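Local coordinates for UV damage endonuclease (PDB 3TC3), which probably cuts DNA at damaged sites such as ultraviolet lesions, as a manganese-binding TIM-barrel endonuclease of DNA repair, at residues A[126-130]-A[161-165]; A[147-151]-A[187-191]. All coordinates share one frame; numbering follows the deposited sequence.

The two contacts lie in neighbouring parts of the TIM-barrel wall, but towards opposite ends of its strands. The chain ties them together: helix 133-153 starts just after the loop of interaction 1 and carries residues 147-151 of interaction 2, and strand 158-162, which follows it, ends within 161-165. Interaction 1 joins the loop after strand 117-120 to the C-terminal end of strand 158-162 and the turn that follows, at the end where a TIM barrel keeps its active site; the side chain of Ile161 lies about 7 Å from that of the manganese ligand Glu195 and about 11 Å from the manganese ion. Interaction 2 lies away from the metal. The two centres are about 17 Å apart, their nearest atoms about 7 Å.

Interaction 1. Residues A[126-130]-A[161-165]; sequences VVLNS and IHVGS
Asn129 reaches across to Ser165 with its whole carboxamide. Its CB already faces residues 161-165, and chi1 (73°) then lays the carboxamide along the backbone of Val163 to Ser165. Asn129 CB lies 3.9 Å from Val163 O, and Asn129 CG packs on Val163 O at 3.2 Å without bonding to it. At the tip the branches part: Asn129 OD1 accepts from Ser165 N at 2.8 Å, on a lone pair in the carbonyl plane, while Asn129 ND2 donates to Ser165 O at 2.8 Å, this oxygen lying 16° out of the amide plane. Asparagine suits the place because one short amide serves both the N-H and the C=O of a single residue; ND2 also donates to Ser173 O. The contact joins the loop after strand 117-120 of the TIM barrel to the end of strand 158-162 and the turn beyond, and Asn129 stands within a type I turn from Val127 to Ser130. Gly164 CA runs 3.6 Å from Asn129 OD1, with a phi of 120° that suits glycine. Towards the barrel, Ile161 CG2 meets Val126 CG1 at 4.0 Å and Ile161 CD1 lies 4.1 Å from Leu128 CB. A water accepting from His162 N at 3.0 Å donates to Val126 O.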
ATOM      1  N   VAL A 126      12.283   0.642  -3.185  1.00 13.52           N
ATOM      2  CA  VAL A 126      11.971   1.756  -4.089  1.00 12.20           C
ATOM      3  C   VAL A 126      12.414   3.067  -3.414  1.00 11.59           C
ATOM      4  O   VAL A 126      11.844   3.500  -2.409  1.00 13.61           O
ATOM      5  CB  VAL A 126      10.456   1.749  -4.428  1.00 12.34           C
ATOM      6  CG1 VAL A 126      10.035   3.001  -5.256  1.00 14.53           C
ATOM      7  CG2 VAL A 126      10.243   0.485  -5.206  1.00 15.54           C
ATOM      8  N   VAL A 127      13.380   3.694  -4.077  1.00 11.24           N
ATOM      9  CA  VAL A 127      13.927   4.983  -3.549  1.00 11.84           C
ATOM     10  C   VAL A 127      13.927   5.937  -4.736  1.00 11.67           C
ATOM     11  O   VAL A 127      14.930   6.102  -5.456  1.00 13.07           O
ATOM     12  CB  VAL A 127      15.380   4.819  -3.005  1.00 12.69           C
ATOM     13  CG1 VAL A 127      15.707   6.165  -2.331  1.00 13.46           C
ATOM     14  CG2 VAL A 127      15.437   3.639  -2.000  1.00 14.43           C
ATOM     15  N   LEU A 128      12.761   6.564  -4.949  1.00 11.33           N
ATOM     16  CA  LEU A 128      12.545   7.289  -6.226  1.00 11.45           C
ATOM     17  C   LEU A 128      13.462   8.507  -6.250  1.00 12.11           C
ATOM     18  O   LEU A 128      13.820   8.949  -7.349  1.00 13.01           O
ATOM     19  CB  LEU A 128      11.047   7.690  -6.336  1.00 11.58           C
ATOM     20  CG  LEU A 128      10.818   8.534  -7.632  1.00 11.43           C
ATOM     21  CD1 LEU A 128      11.049   7.695  -8.915  1.00 13.25           C
ATOM     22  CD2 LEU A 128       9.345   8.874  -7.563  1.00 13.41           C
ATOM     23  N   ASN A 129      13.835   9.017  -5.058  1.00 12.35           N
ATOM     24  CA  ASN A 129      14.674  10.227  -5.007  1.00 12.62           C
ATOM     25  C   ASN A 129      16.121   9.888  -4.689  1.00 12.55           C
ATOM     26  O   ASN A 129      16.928  10.727  -4.186  1.00 13.74           O
ATOM     27  CB  ASN A 129      14.139  11.176  -3.939  1.00 13.53           C
ATOM     28  CG  ASN A 129      14.425  10.687  -2.542  1.00 14.04           C
ATOM     29  OD1 ASN A 129      14.745   9.514  -2.319  1.00 14.41           O
ATOM     30  ND2 ASN A 129      14.465  11.647  -1.587  1.00 15.12           N
ATOM     31  N   SER A 130      16.563   8.669  -4.952  1.00 13.14           N
ATOM     32  CA  SER A 130      17.998   8.371  -4.724  1.00 13.65           C
ATOM     33  C   SER A 130      18.945   9.260  -5.510  1.00 15.02           C
ATOM     34  O   SER A 130      18.628   9.679  -6.619  1.00 16.04           O
ATOM     35  CB  SER A 130      18.288   6.918  -5.226  1.00 13.16           C
ATOM     36  OG  SER A 130      19.650   6.546  -4.902  1.00 14.37           O
ATOM     37  N   ILE A 161       4.326   4.893  -1.807  1.00 10.96           N
ATOM     38  CA  ILE A 161       5.740   4.839  -1.455  1.00 10.72           C
ATOM     39  C   ILE A 161       6.142   5.899  -0.407  1.00 11.58           C
ATOM     40  O   ILE A 161       5.377   6.793  -0.194  1.00 11.06           O
ATOM     41  CB  ILE A 161       6.669   5.054  -2.674  1.00 11.49           C
ATOM     42  CG1 ILE A 161       6.401   6.423  -3.295  1.00 12.31           C
ATOM     43  CG2 ILE A 161       6.435   3.882  -3.668  1.00 11.81           C
ATOM     44  CD1 ILE A 161       7.492   6.793  -4.467  1.00 14.63           C
ATOM     45  N   HIS A 162       7.265   5.653   0.298  1.00 12.64           N
ATOM     46  CA  HIS A 162       7.859   6.724   1.102  1.00 13.58           C
ATOM     47  C   HIS A 162       8.634   7.651   0.204  1.00 12.86           C
ATOM     48  O   HIS A 162       8.941   7.392  -0.995  1.00 14.90           O
ATOM     49  CB  HIS A 162       8.770   6.066   2.117  1.00 15.13           C
ATOM     50  CG  HIS A 162       8.026   5.393   3.196  1.00 20.21           C
ATOM     51  ND1 HIS A 162       8.265   4.127   3.559  1.00 32.65           N
ATOM     52  CD2 HIS A 162       6.980   5.846   3.998  1.00 21.39           C
ATOM     53  CE1 HIS A 162       7.450   3.798   4.608  1.00 30.95           C
ATOM     54  NE2 HIS A 162       6.662   4.847   4.867  1.00 27.19           N
ATOM     55  N   VAL A 163       8.998   8.830   0.743  1.00 11.93           N
ATOM     56  CA  VAL A 163       9.733   9.786  -0.040  1.00 12.71           C
ATOM     57  C   VAL A 163      11.105   9.206  -0.441  1.00 14.17           C
ATOM     58  O   VAL A 163      11.626   9.463  -1.541  1.00 15.46           O
ATOM     59  CB  VAL A 163       9.827  11.171   0.693  1.00 13.85           C
ATOM     60  CG1 VAL A 163      10.687  12.046  -0.108  1.00 15.53           C
ATOM     61  CG2 VAL A 163       8.451  11.746   0.765  1.00 14.34           C
ATOM     62  N   GLY A 164      11.684   8.502   0.520  1.00 14.80           N
ATOM     63  CA  GLY A 164      12.893   7.805   0.189  1.00 15.08           C
ATOM     64  C   GLY A 164      14.107   8.250   1.028  1.00 16.48           C
ATOM     65  O   GLY A 164      14.118   8.270   2.278  1.00 17.54           O
ATOM     66  N   SER A 165      15.156   8.669   0.315  1.00 15.22           N
ATOM     67  CA  SER A 165      16.436   9.048   0.903  1.00 18.74           C
ATOM     68  C   SER A 165      16.447  10.475   1.434  1.00 17.46           C
ATOM     69  O   SER A 165      15.768  11.312   0.862  1.00 17.58           O
ATOM     70  CB  SER A 165      17.418   8.879  -0.291  1.00 21.35           C
ATOM     71  OG  SER A 165      18.684   9.420  -0.020  1.00 25.40           O
TER
HETATM   72  O   HOH W   1      10.884   6.416  -2.847  1.00 19.28           O
HETATM   73  O   HOH W   2       9.209   3.513  -0.650  1.00 23.93           O

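Interaction 2. Residues A[147-151]-A[187-191]; sequences ADLLD and NISKR
Asp151 OD1 is gripped by both terminal nitrogens of Arg191, NH1 and NH2, each at 2.8 Å. The guanidinium comes end-on and gives both nitrogens to this one oxygen, which lies close to its plane. Seen from the aspartate the approach is less regular: the two donors arrive from the same face, NH2 on the anti side but tilted out of the carboxylate plane and NH1 from above it, with the two planes 55° apart. The other oxygen, Asp151 OD2, takes a nearly straight bond from Asn187 ND2 (3.1 Å, 170°) on its syn side, again tilted out of the plane, so the carboxylate is held at both ends and its rotation is restrained.

Arg191 is itself held from several sides. NH1 of Arg191 also donates to Asn187 O at 3.0 Å, whereas NE and NH2 bond to the carbonyls of Glu156 and Ile155 in the loop before strand 158-162. Arginine suits this place because its many N-H groups can serve backbone oxygens and a carboxylate together. In the TIM barrel, Arg191 immediately precedes strand 192-195, and the contact joins helix 186-189 and the turn after it to the outer helix 133-153. Over one face of the guanidinium lies Leu150 CB, 3.6 Å from Arg191 NH2, and Leu150 CD1 packs on Arg191 CD, the two side chains running past each other in opposite directions.

Within these segments the backbones come nearest at Ala147 and Ile188; the small Ala147 CB fits 3.6 Å from Asn187 O and 3.8 Å from Ile188 CG1. Beyond it, Asp148 forms salt bridges with Lys144 and Lys97.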
ATOM      1  N   ALA A 147       2.435  -1.006 -11.664  1.00 11.03           N
ATOM      2  CA  ALA A 147       1.433  -0.412 -12.587  1.00 12.32           C
ATOM      3  C   ALA A 147       1.014  -1.482 -13.577  1.00 13.44           C
ATOM      4  O   ALA A 147      -0.196  -1.584 -13.897  1.00 14.48           O
ATOM      5  CB  ALA A 147       2.075   0.728 -13.302  1.00 12.68           C
ATOM      6  N   ASP A 148       1.959  -2.249 -14.091  1.00 13.22           N
ATOM      7  CA  ASP A 148       1.559  -3.310 -15.048  1.00 15.87           C
ATOM      8  C   ASP A 148       0.566  -4.297 -14.391  1.00 15.51           C
ATOM      9  O   ASP A 148      -0.310  -4.866 -15.087  1.00 15.67           O
ATOM     10  CB  ASP A 148       2.800  -4.088 -15.532  1.00 17.43           C
ATOM     11  CG  ASP A 148       3.658  -3.297 -16.532  1.00 19.17           C
ATOM     12  OD1 ASP A 148       3.200  -2.247 -17.011  1.00 21.53           O
ATOM     13  OD2 ASP A 148       4.779  -3.758 -16.771  1.00 20.35           O
ATOM     14  N   LEU A 149       0.846  -4.672 -13.123  1.00 12.98           N
ATOM     15  CA  LEU A 149      -0.030  -5.673 -12.470  1.00 13.45           C
ATOM     16  C   LEU A 149      -1.463  -5.123 -12.375  1.00 13.23           C
ATOM     17  O   LEU A 149      -2.456  -5.790 -12.767  1.00 14.81           O
ATOM     18  CB  LEU A 149       0.527  -6.085 -11.101  1.00 12.89           C
ATOM     19  CG  LEU A 149      -0.302  -7.121 -10.357  1.00 13.31           C
ATOM     20  CD1 LEU A 149      -0.256  -8.470 -11.154  1.00 14.00           C
ATOM     21  CD2 LEU A 149       0.172  -7.281  -8.952  1.00 13.70           C
ATOM     22  N   LEU A 150      -1.597  -3.913 -11.888  1.00 12.15           N
ATOM     23  CA  LEU A 150      -2.892  -3.227 -11.764  1.00 13.21           C
ATOM     24  C   LEU A 150      -3.532  -3.042 -13.166  1.00 14.17           C
ATOM     25  O   LEU A 150      -4.765  -3.299 -13.319  1.00 15.85           O
ATOM     26  CB  LEU A 150      -2.677  -1.900 -11.041  1.00 12.24           C
ATOM     27  CG  LEU A 150      -2.173  -2.178  -9.563  1.00 11.15           C
ATOM     28  CD1 LEU A 150      -1.819  -0.810  -8.942  1.00 12.09           C
ATOM     29  CD2 LEU A 150      -3.225  -2.834  -8.704  1.00 12.23           C
ATOM     30  N   ASP A 151      -2.710  -2.671 -14.177  1.00 14.43           N
ATOM     31  CA  ASP A 151      -3.257  -2.557 -15.527  1.00 16.25           C
ATOM     32  C   ASP A 151      -3.781  -3.888 -16.011  1.00 16.57           C
ATOM     33  O   ASP A 151      -4.802  -3.944 -16.714  1.00 17.92           O
ATOM     34  CB  ASP A 151      -2.158  -2.122 -16.457  1.00 18.21           C
ATOM     35  CG  ASP A 151      -1.852  -0.657 -16.450  1.00 21.15           C
ATOM     36  OD1 ASP A 151      -2.591   0.162 -15.897  1.00 24.33           O
ATOM     37  OD2 ASP A 151      -0.827  -0.320 -17.093  1.00 25.16           O
ATOM     38  N   ASN A 187       1.210   5.789 -16.436  1.00 16.99           N
ATOM     39  CA  ASN A 187       0.515   4.667 -15.768  1.00 17.11           C
ATOM     40  C   ASN A 187       1.041   4.422 -14.362  1.00 15.99           C
ATOM     41  O   ASN A 187       0.337   3.840 -13.535  1.00 15.85           O
ATOM     42  CB  ASN A 187       0.489   3.347 -16.570  1.00 20.03           C
ATOM     43  CG  ASN A 187       1.842   2.657 -16.679  1.00 21.64           C
ATOM     44  OD1 ASN A 187       2.941   3.249 -16.582  1.00 22.97           O
ATOM     45  ND2 ASN A 187       1.754   1.327 -16.870  1.00 24.36           N
ATOM     46  N   ILE A 188       2.243   4.953 -14.089  1.00 15.10           N
ATOM     47  CA  ILE A 188       2.755   4.892 -12.721  1.00 13.86           C
ATOM     48  C   ILE A 188       2.356   6.175 -12.010  1.00 13.60           C
ATOM     49  O   ILE A 188       1.829   6.160 -10.878  1.00 14.02           O
ATOM     50  CB  ILE A 188       4.283   4.804 -12.685  1.00 13.94           C
ATOM     51  CG1 ILE A 188       4.744   3.500 -13.408  1.00 14.14           C
ATOM     52  CG2 ILE A 188       4.868   4.921 -11.213  1.00 13.23           C
ATOM     53  CD1 ILE A 188       6.288   3.436 -13.570  1.00 14.16           C
ATOM     54  N   SER A 189       2.689   7.307 -12.646  1.00 12.77           N
ATOM     55  CA  SER A 189       2.503   8.583 -11.914  1.00 13.72           C
ATOM     56  C   SER A 189       1.019   8.796 -11.473  1.00 14.47           C
ATOM     57  O   SER A 189       0.778   9.384 -10.388  1.00 15.32           O
ATOM     58  CB  SER A 189       3.029   9.791 -12.738  1.00 15.08           C
ATOM     59  OG  SER A 189       2.202   9.972 -13.862  1.00 16.91           O
ATOM     60  N   LYS A 190       0.035   8.422 -12.294  1.00 14.92           N
ATOM     61  CA  LYS A 190      -1.359   8.607 -11.950  1.00 16.79           C
ATOM     62  C   LYS A 190      -1.805   7.819 -10.719  1.00 15.83           C
ATOM     63  O   LYS A 190      -2.765   8.182 -10.070  1.00 18.84           O
ATOM     64  CB  LYS A 190      -2.277   8.321 -13.135  1.00 18.62           C
ATOM     65  CG  LYS A 190      -2.272   9.499 -14.169  1.00 29.05           C
ATOM     66  CD  LYS A 190      -2.897  10.811 -13.549  1.00 30.30           C
ATOM     67  CE  LYS A 190      -3.083  11.912 -14.588  1.00 40.33           C
ATOM     68  NZ  LYS A 190      -1.819  12.723 -14.626  1.00 43.66           N
ATOM     69  N   ARG A 191      -1.047   6.766 -10.408  1.00 13.79           N
ATOM     70  CA  ARG A 191      -1.418   5.844  -9.342  1.00 12.36           C
ATOM     71  C   ARG A 191      -0.610   6.160  -8.089  1.00 11.88           C
ATOM     72  O   ARG A 191      -0.914   5.641  -6.984  1.00 11.63           O
ATOM     73  CB  ARG A 191      -1.107   4.418  -9.729  1.00 12.59           C
ATOM     74  CG  ARG A 191      -2.070   3.877 -10.759  1.00 15.50           C
ATOM     75  CD  ARG A 191      -1.707   2.455 -10.900  1.00 16.59           C
ATOM     76  NE  ARG A 191      -2.777   1.753 -11.653  1.00 17.25           N
ATOM     77  CZ  ARG A 191      -2.733   1.380 -12.902  1.00 18.41           C
ATOM     78  NH1 ARG A 191      -1.721   1.716 -13.701  1.00 20.98           N
ATOM     79  NH2 ARG A 191      -3.739   0.605 -13.381  1.00 19.63           N
TER
HETATM   80  O   HOH W   3       4.154  -0.376 -18.511  1.00 30.61           O